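Local structure of initiator protein NS1 (Murine minute virus, 4R94) at residues R174-A177 with E178-W182; W144-R147 with Q148-Y152; S58-R61 with G62-T66. The protein nicks and unwinds DNA to initiate and direct viral genome replication, the chain here being its N-terminal, origin-binding nickase domain. All coordinates share one frame; numbering follows the deposited sequence.

Interaction 1: residues R174-A177 with E178-W182; sequences REIA and EDNEW
Trp182 folds back beneath the end of helix 167-179 and lays one face of its indole against Ala177. The CA of Ala177 stands 3.7 Å from the centroid of the Trp182 five-membered ring, close to the ring normal, in a CH-pi contact. The methyl group lies over the benzene part of the same ring, with Ala177 CB 3.5 Å from Trp182 CE3. Ile176 meets the ring further along, its CG2 branch 3.9 Å from Trp182 CZ2. CG of Trp182 is opposite its own carbonyl carbon (chi1 -73°), which turns the indole back under the helix.

A Schellman motif ends the helix here. Glu181 is its C-prime residue, with a positive phi of 50°. Trp182 N bonds to Ala177 O at 3.1 Å, and Glu181 N bonds to Glu178 O at 3.1 Å. One residue before Ala177, Ile176 O takes two bonds from Asn180. The backbone N and the side-chain ND2 approach from opposite faces of the carbonyl plane, and Asn180 ND2 is 3.3 Å from Ile176 O.

On another side of the helix, Arg174 forms a salt bridge with Glu178. Arg174 NH2 reaches Glu178 OE2 at 2.9 Å, on its syn side but tilted well out of the carboxylate plane, and NE adds a weak bond to the same oxygen. The guanidinium and carboxylate planes are 57° apart, so this is not a flat two-bond pairing. Ser154 OG of helix 142-160 bonds to both Arg174 NE and Glu178 OE2 and ties the pair to that helix. Leu157 and Val35 also pack on Trp182.

The chemistry is that of a well-finished helix C terminus: the carbonyls of Ile176, Ala177 and Glu178 have donors, the buried indole covers the final turn, and the ion pair should offset the acidic charge of Glu178.

Interaction 2: residues W144-R147 with Q148-Y152; sequences WWRR and QLNVY
Residues 144-152 are regular alpha-helix, with i to i+4 bonds running from Gln148 N to Trp144 O through to Val151 N to Arg147 O. Three side-chain pairs follow the same spacing. Gln148 lays its aliphatic part over the indole of Trp144. Its CG is 3.4 Å from the centroid of the Trp144 six-membered ring, nearly on the ring normal, in a CH-pi contact. Trp144 CG is opposite its backbone N (chi1 -179°), which brings the ring alongside the next turn. The Gln148 amide plane is only 23° from the indole plane. Trp145 instead receives Leu149 at its edge, with Trp145 CE3 4.0 Å from Leu149 CD1.

Arg146 and Asn150 run side by side. Arg146 NH1 gives a 2.9 Å hydrogen bond to Asn150 OD1, lying in the carbonyl plane on a lone pair. Arg146 NH1 also bonds to Val183 O, and Arg146 NH2 donates to a water oxygen at 2.8 Å. Phe26 and Phe137 meet the Trp145 ring, and Lys105 makes a cation-pi contact with Trp144.

One side of the helix is therefore aromatic and apolar, packed toward the sheet and helix 81-104, while the Arg146-Asn150 pair is hydrogen-bonded toward Val183.

Interaction 3: residues S58-R61 with G62-T66; sequences SLQR and GAETT
Gln60 NE2 is held by two acidic side chains, Glu64 one turn ahead in the same helix and Glu50 from outside it. The bond to Glu64 is nearly straight, with Gln60 NE2 3.2 Å from Glu64 OE2. The oxygen lies close to the Gln60 amide plane. Seen from the acid, however, the donor sits above the carboxylate plane, 37° out of it. The second partner, Glu50 OE1, also accepts from NE2, so the amide links two carboxylates.

The torsions explain the meeting. Gln60 CG points opposite its backbone N (chi1 -170°) and the chain runs out extended. With chi1 at -68°, Glu64 CG sits beside its backbone N and the acid lies back over the preceding turn. The other oxygen of Glu64 rests against Arg61, with OE1 3.5 Å from Arg61 CA. Arg61 makes no salt bridge with it: Arg61 NE is 6.3 Å from Glu64 OE1.

The backbone beneath is plain alpha-helix: Glu64 N bonds to Gln60 O at 3.0 Å and Thr65 N bonds to Arg61 O at 3.0 Å. Further on, Gly62 O has two donors from Thr66. The hydroxyl and the backbone N reach it from opposite faces of the carbonyl plane, and Thr66 OG1 is 2.9 Å from Gly62 O.

These turns belong to helix 54-70, away from the metal site and the catalytic tyrosine Tyr210. Gln60 and Glu64 face helix 81-104, touching Ile89 and Phe88. Ala63 and Thr66 pack on Leu229 of strand 227-232, and Thr66 also meets Trp235 and Phe239.

How the interactions relate
From the N terminus the order is interaction 3, interaction 2, interaction 1. The three lie in series; none nests in or crosses another. Each is local, so none closes a long loop: two join turns within a helix, and interaction 1 ends one. Interaction 3 stands apart, its nearest atoms about 12 Å from interaction 2 and about 17 Å from interaction 1. Interactions 2 and 1 touch, on consecutive helices 142-160 and 167-179. There Asn150 ND2 probably bonds to Ala177 O at 3.1 Å. Helices 54-70 and 142-160 both pack against helix 81-104. Helix 54-70 also contacts strand 227-232, and helix 142-160 strand 24-31; these pair with the strands carrying the magnesium ligands Glu119, His127 and His129.

Interaction 1: residues R174-A177 with E178-W182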
loop_
_atom_site.group_PDB
_atom_site.type_symbol
_atom_site.label_atom_id
_atom_site.label_comp_id
_atom_site.label_asym_id
_atom_site.label_seq_id
_atom_site.Cartn_x
_atom_site.Cartn_y
_atom_site.Cartn_z
ATOM N N ARG A 174 -8.637 13.226 -12.458
ATOM C CA ARG A 174 -7.796 13.805 -11.419
ATOM C C ARG A 174 -8.648 14.355 -10.270
ATOM O O ARG A 174 -8.368 14.095 -9.093
ATOM C CB ARG A 174 -6.904 14.901 -12.034
ATOM C CG ARG A 174 -6.144 15.742 -11.030
ATOM C CD ARG A 174 -4.868 15.053 -10.554
ATOM N NE ARG A 174 -4.415 15.678 -9.323
ATOM C CZ ARG A 174 -3.679 16.780 -9.285
ATOM N NH1 ARG A 174 -3.275 17.338 -10.419
ATOM N NH2 ARG A 174 -3.318 17.303 -8.119
ATOM N N GLU A 175 -9.719 15.083 -10.593
ATOM C CA GLU A 175 -10.533 15.656 -9.521
ATOM C C GLU A 175 -11.428 14.611 -8.826
ATOM O O GLU A 175 -11.714 14.753 -7.646
ATOM C CB GLU A 175 -11.367 16.845 -10.026
ATOM C CG GLU A 175 -12.307 16.594 -11.178
ATOM C CD GLU A 175 -12.939 17.890 -11.692
ATOM O OE1 GLU A 175 -14.048 17.836 -12.270
ATOM O OE2 GLU A 175 -12.323 18.967 -11.512
ATOM N N ILE A 176 -11.839 13.559 -9.535
ATOM C CA ILE A 176 -12.575 12.469 -8.896
ATOM C C ILE A 176 -11.702 11.799 -7.846
ATOM O O ILE A 176 -12.143 11.579 -6.719
ATOM C CB ILE A 176 -13.051 11.414 -9.908
ATOM C CG1 ILE A 176 -14.187 11.977 -10.768
ATOM C CG2 ILE A 176 -13.533 10.156 -9.192
ATOM C CD1 ILE A 176 -14.532 11.106 -11.956
ATOM N N ALA A 177 -10.453 11.508 -8.205
ATOM C CA ALA A 177 -9.566 10.798 -7.283
ATOM C C ALA A 177 -9.290 11.613 -6.017
ATOM O O ALA A 177 -9.075 11.046 -4.939
ATOM C CB ALA A 177 -8.269 10.440 -7.983
ATOM N N GLU A 178 -9.324 12.937 -6.142
ATOM C CA GLU A 178 -9.115 13.809 -4.988
ATOM C C GLU A 178 -10.380 14.038 -4.170
ATOM O O GLU A 178 -10.375 13.899 -2.945
ATOM C CB GLU A 178 -8.557 15.149 -5.449
ATOM C CG GLU A 178 -7.227 15.024 -6.137
ATOM C CD GLU A 178 -6.294 16.148 -5.781
ATOM O OE1 GLU A 178 -6.719 17.057 -5.033
ATOM O OE2 GLU A 178 -5.134 16.124 -6.238
ATOM N N ASP A 179 -11.467 14.394 -4.851
ATOM C CA ASP A 179 -12.733 14.701 -4.187
ATOM C C ASP A 179 -13.285 13.494 -3.445
ATOM O O ASP A 179 -13.855 13.626 -2.358
ATOM C CB ASP A 179 -13.761 15.209 -5.204
ATOM C CG ASP A 179 -13.422 16.586 -5.733
ATOM O OD1 ASP A 179 -12.786 17.363 -4.990
ATOM O OD2 ASP A 179 -13.779 16.894 -6.893
ATOM N N ASN A 180 -13.096 12.312 -4.020
ATOM C CA ASN A 180 -13.588 11.085 -3.423
ATOM C C ASN A 180 -12.567 10.380 -2.530
ATOM O O ASN A 180 -12.767 9.223 -2.152
ATOM C CB ASN A 180 -14.057 10.121 -4.506
ATOM C CG ASN A 180 -15.399 10.520 -5.095
ATOM O OD1 ASN A 180 -16.447 10.210 -4.535
ATOM N ND2 ASN A 180 -15.370 11.208 -6.215
ATOM N N GLU A 181 -11.487 11.090 -2.216
ATOM C CA GLU A 181 -10.489 10.646 -1.252
ATOM C C GLU A 181 -10.002 9.232 -1.513
ATOM O O GLU A 181 -10.247 8.317 -0.714
ATOM C CB GLU A 181 -11.052 10.744 0.168
ATOM C CG GLU A 181 -11.337 12.172 0.592
ATOM C CD GLU A 181 -11.526 12.315 2.092
ATOM O OE1 GLU A 181 -11.840 11.314 2.774
ATOM O OE2 GLU A 181 -11.345 13.443 2.586
ATOM N N TRP A 182 -9.301 9.057 -2.631
ATOM C CA TRP A 182 -8.735 7.756 -2.945
ATOM C C TRP A 182 -7.486 7.455 -2.106
ATOM O O TRP A 182 -6.876 6.395 -2.266
ATOM C CB TRP A 182 -8.399 7.671 -4.437
ATOM C CG TRP A 182 -9.619 7.544 -5.318
ATOM C CD1 TRP A 182 -10.926 7.690 -4.947
ATOM C CD2 TRP A 182 -9.633 7.232 -6.715
ATOM N NE1 TRP A 182 -11.754 7.496 -6.037
ATOM C CE2 TRP A 182 -10.980 7.214 -7.132
ATOM C CE3 TRP A 182 -8.632 6.971 -7.658
ATOM C CZ2 TRP A 182 -11.353 6.947 -8.450
ATOM C CZ3 TRP A 182 -8.999 6.709 -8.967
ATOM C CH2 TRP A 182 -10.349 6.697 -9.349
#

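Interaction 2: residues W144-R147 with Q148-Y152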
loop_
_atom_site.group_PDB
_atom_site.type_symbol
_atom_site.label_atom_id
_atom_site.label_comp_id
_atom_site.label_asym_id
_atom_site.label_seq_id
_atom_site.Cartn_x
_atom_site.Cartn_y
_atom_site.Cartn_z
ATOM N N TRP A 144 -2.809 16.765 6.904
ATOM C CA TRP A 144 -1.929 17.291 5.869
ATOM C C TRP A 144 -1.309 16.161 5.053
ATOM O O TRP A 144 -1.244 16.243 3.822
ATOM C CB TRP A 144 -0.827 18.156 6.488
ATOM C CG TRP A 144 0.119 18.770 5.495
ATOM C CD1 TRP A 144 0.008 20.000 4.909
ATOM C CD2 TRP A 144 1.335 18.196 4.992
ATOM N NE1 TRP A 144 1.075 20.225 4.071
ATOM C CE2 TRP A 144 1.906 19.135 4.105
ATOM C CE3 TRP A 144 1.993 16.982 5.202
ATOM C CZ2 TRP A 144 3.100 18.892 3.432
ATOM C CZ3 TRP A 144 3.181 16.745 4.538
ATOM C CH2 TRP A 144 3.722 17.695 3.661
ATOM N N TRP A 145 -0.869 15.109 5.739
ATOM C CA TRP A 145 -0.245 13.977 5.057
ATOM C C TRP A 145 -1.249 13.323 4.117
ATOM O O TRP A 145 -0.918 13.032 2.962
ATOM C CB TRP A 145 0.302 12.954 6.070
ATOM C CG TRP A 145 1.785 13.107 6.300
ATOM C CD1 TRP A 145 2.394 13.943 7.194
ATOM C CD2 TRP A 145 2.835 12.421 5.608
ATOM N NE1 TRP A 145 3.763 13.809 7.106
ATOM C CE2 TRP A 145 4.058 12.882 6.138
ATOM C CE3 TRP A 145 2.859 11.452 4.591
ATOM C CZ2 TRP A 145 5.295 12.418 5.680
ATOM C CZ3 TRP A 145 4.086 10.984 4.145
ATOM C CH2 TRP A 145 5.290 11.469 4.689
ATOM N N ARG A 146 -2.477 13.100 4.589
ATOM C CA ARG A 146 -3.487 12.485 3.724
ATOM C C ARG A 146 -3.750 13.336 2.490
ATOM O O ARG A 146 -3.860 12.817 1.378
ATOM C CB ARG A 146 -4.805 12.250 4.462
ATOM C CG ARG A 146 -5.790 11.359 3.676
ATOM C CD ARG A 146 -7.253 11.794 3.853
ATOM N NE ARG A 146 -7.488 13.103 3.246
ATOM C CZ ARG A 146 -7.646 13.311 1.940
ATOM N NH1 ARG A 146 -7.595 12.291 1.093
ATOM N NH2 ARG A 146 -7.848 14.544 1.471
ATOM N N ARG A 147 -3.850 14.646 2.679
ATOM C CA ARG A 147 -4.106 15.527 1.543
ATOM C C ARG A 147 -2.974 15.505 0.514
ATOM O O ARG A 147 -3.226 15.390 -0.688
ATOM C CB ARG A 147 -4.346 16.958 2.020
ATOM C CG ARG A 147 -4.630 17.914 0.871
ATOM C CD ARG A 147 -5.164 19.241 1.377
ATOM N NE ARG A 147 -4.295 19.819 2.400
ATOM C CZ ARG A 147 -3.202 20.528 2.135
ATOM N NH1 ARG A 147 -2.840 20.746 0.878
ATOM N NH2 ARG A 147 -2.470 21.018 3.125
ATOM N N GLN A 148 -1.736 15.607 0.987
ATOM C CA GLN A 148 -0.573 15.620 0.105
ATOM C C GLN A 148 -0.450 14.304 -0.642
ATOM O O GLN A 148 -0.205 14.279 -1.858
ATOM C CB GLN A 148 0.702 15.884 0.895
ATOM C CG GLN A 148 0.750 17.275 1.487
ATOM C CD GLN A 148 0.758 18.338 0.413
ATOM O OE1 GLN A 148 1.449 18.204 -0.597
ATOM N NE2 GLN A 148 -0.024 19.393 0.616
ATOM N N LEU A 149 -0.618 13.213 0.096
ATOM C CA LEU A 149 -0.576 11.896 -0.508
ATOM C C LEU A 149 -1.648 11.756 -1.577
ATOM O O LEU A 149 -1.388 11.167 -2.616
ATOM C CB LEU A 149 -0.731 10.793 0.560
ATOM C CG LEU A 149 0.510 10.541 1.424
ATOM C CD1 LEU A 149 0.182 9.468 2.468
ATOM C CD2 LEU A 149 1.771 10.160 0.605
ATOM N N ASN A 150 -2.844 12.285 -1.335
ATOM C CA ASN A 150 -3.909 12.166 -2.325
ATOM C C ASN A 150 -3.592 13.009 -3.554
ATOM O O ASN A 150 -3.918 12.614 -4.672
ATOM C CB ASN A 150 -5.261 12.579 -1.736
ATOM C CG ASN A 150 -6.430 11.826 -2.356
ATOM O OD1 ASN A 150 -7.422 11.577 -1.694
ATOM N ND2 ASN A 150 -6.305 11.444 -3.616
ATOM N N VAL A 151 -2.935 14.151 -3.362
ATOM C CA VAL A 151 -2.482 14.942 -4.528
ATOM C C VAL A 151 -1.548 14.130 -5.418
ATOM O O VAL A 151 -1.775 14.008 -6.630
ATOM C CB VAL A 151 -1.769 16.235 -4.102
ATOM C CG1 VAL A 151 -1.096 16.902 -5.329
ATOM C CG2 VAL A 151 -2.764 17.179 -3.453
ATOM N N TYR A 152 -0.510 13.547 -4.834
ATOM C CA TYR A 152 0.455 12.796 -5.636
ATOM C C TYR A 152 -0.138 11.512 -6.210
ATOM O O TYR A 152 0.163 11.141 -7.349
ATOM C CB TYR A 152 1.708 12.483 -4.822
ATOM C CG TYR A 152 2.541 13.720 -4.547
ATOM C CD1 TYR A 152 3.031 14.500 -5.598
ATOM C CD2 TYR A 152 2.812 14.114 -3.248
ATOM C CE1 TYR A 152 3.781 15.639 -5.349
ATOM C CE2 TYR A 152 3.555 15.245 -2.990
ATOM C CZ TYR A 152 4.032 16.002 -4.034
ATOM O OH TYR A 152 4.777 17.133 -3.761
HETATM O O HOH W 1 -8.314 14.798 -1.299
#

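Interaction 3: residues S58-R61 with G62-T66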
loop_
_atom_site.group_PDB
_atom_site.type_symbol
_atom_site.label_atom_id
_atom_site.label_comp_id
_atom_site.label_asym_id
_atom_site.label_seq_id
_atom_site.Cartn_x
_atom_site.Cartn_y
_atom_site.Cartn_z
ATOM N N SER A 58 12.787 1.271 -10.727
ATOM C CA SER A 58 13.507 0.576 -9.666
ATOM C C SER A 58 12.531 0.035 -8.624
ATOM O O SER A 58 12.681 -1.087 -8.121
ATOM C CB SER A 58 14.515 1.516 -9.008
ATOM O OG SER A 58 15.256 0.854 -8.002
ATOM N N LEU A 59 11.530 0.847 -8.301
ATOM C CA LEU A 59 10.529 0.426 -7.319
ATOM C C LEU A 59 9.703 -0.737 -7.851
ATOM O O LEU A 59 9.397 -1.684 -7.103
ATOM C CB LEU A 59 9.622 1.598 -6.928
ATOM C CG LEU A 59 10.302 2.631 -6.028
ATOM C CD1 LEU A 59 9.489 3.908 -5.938
ATOM C CD2 LEU A 59 10.537 2.044 -4.638
ATOM N N GLN A 60 9.337 -0.684 -9.129
ATOM C CA GLN A 60 8.565 -1.779 -9.700
ATOM C C GLN A 60 9.399 -3.063 -9.720
ATOM O O GLN A 60 8.889 -4.140 -9.424
ATOM C CB GLN A 60 8.062 -1.437 -11.098
ATOM C CG GLN A 60 7.048 -2.450 -11.635
ATOM C CD GLN A 60 6.669 -2.183 -13.075
ATOM O OE1 GLN A 60 6.270 -1.073 -13.424
ATOM N NE2 GLN A 60 6.786 -3.205 -13.920
ATOM N N ARG A 61 10.687 -2.955 -10.038
ATOM C CA ARG A 61 11.546 -4.138 -9.954
ATOM C C ARG A 61 11.578 -4.713 -8.532
ATOM O O ARG A 61 11.541 -5.928 -8.359
ATOM C CB ARG A 61 12.964 -3.830 -10.443
ATOM C CG ARG A 61 13.052 -3.784 -11.966
ATOM C CD ARG A 61 14.495 -3.765 -12.455
ATOM N NE ARG A 61 15.155 -2.525 -12.087
ATOM C CZ ARG A 61 15.233 -1.466 -12.885
ATOM N NH1 ARG A 61 14.705 -1.517 -14.102
ATOM N NH2 ARG A 61 15.841 -0.363 -12.469
ATOM N N GLY A 62 11.626 -3.847 -7.525
ATOM C CA GLY A 62 11.549 -4.291 -6.147
ATOM C C GLY A 62 10.278 -5.071 -5.846
ATOM O O GLY A 62 10.316 -6.085 -5.159
ATOM N N ALA A 63 9.150 -4.618 -6.376
ATOM C CA ALA A 63 7.880 -5.317 -6.138
ATOM C C ALA A 63 7.876 -6.705 -6.780
ATOM O O ALA A 63 7.412 -7.679 -6.182
ATOM C CB ALA A 63 6.703 -4.486 -6.672
ATOM N N GLU A 64 8.378 -6.772 -8.015
ATOM C CA GLU A 64 8.491 -8.028 -8.748
ATOM C C GLU A 64 9.313 -9.041 -7.981
ATOM O O GLU A 64 8.909 -10.184 -7.824
ATOM C CB GLU A 64 9.125 -7.784 -10.130
ATOM C CG GLU A 64 8.239 -7.000 -11.078
ATOM C CD GLU A 64 9.015 -6.416 -12.257
ATOM O OE1 GLU A 64 10.262 -6.463 -12.239
ATOM O OE2 GLU A 64 8.368 -5.885 -13.174
ATOM N N THR A 65 10.472 -8.619 -7.495
ATOM C CA THR A 65 11.363 -9.552 -6.811
ATOM C C THR A 65 10.812 -9.933 -5.439
ATOM O O THR A 65 10.979 -11.048 -4.993
ATOM C CB THR A 65 12.781 -8.968 -6.714
ATOM O OG1 THR A 65 13.319 -8.910 -8.043
ATOM C CG2 THR A 65 13.696 -9.848 -5.874
ATOM N N THR A 66 10.109 -9.012 -4.794
ATOM C CA THR A 66 9.433 -9.333 -3.543
ATOM C C THR A 66 8.376 -10.410 -3.771
ATOM O O THR A 66 8.276 -11.367 -2.989
ATOM C CB THR A 66 8.800 -8.075 -2.925
ATOM O OG1 THR A 66 9.845 -7.187 -2.506
ATOM C CG2 THR A 66 7.936 -8.433 -1.724
#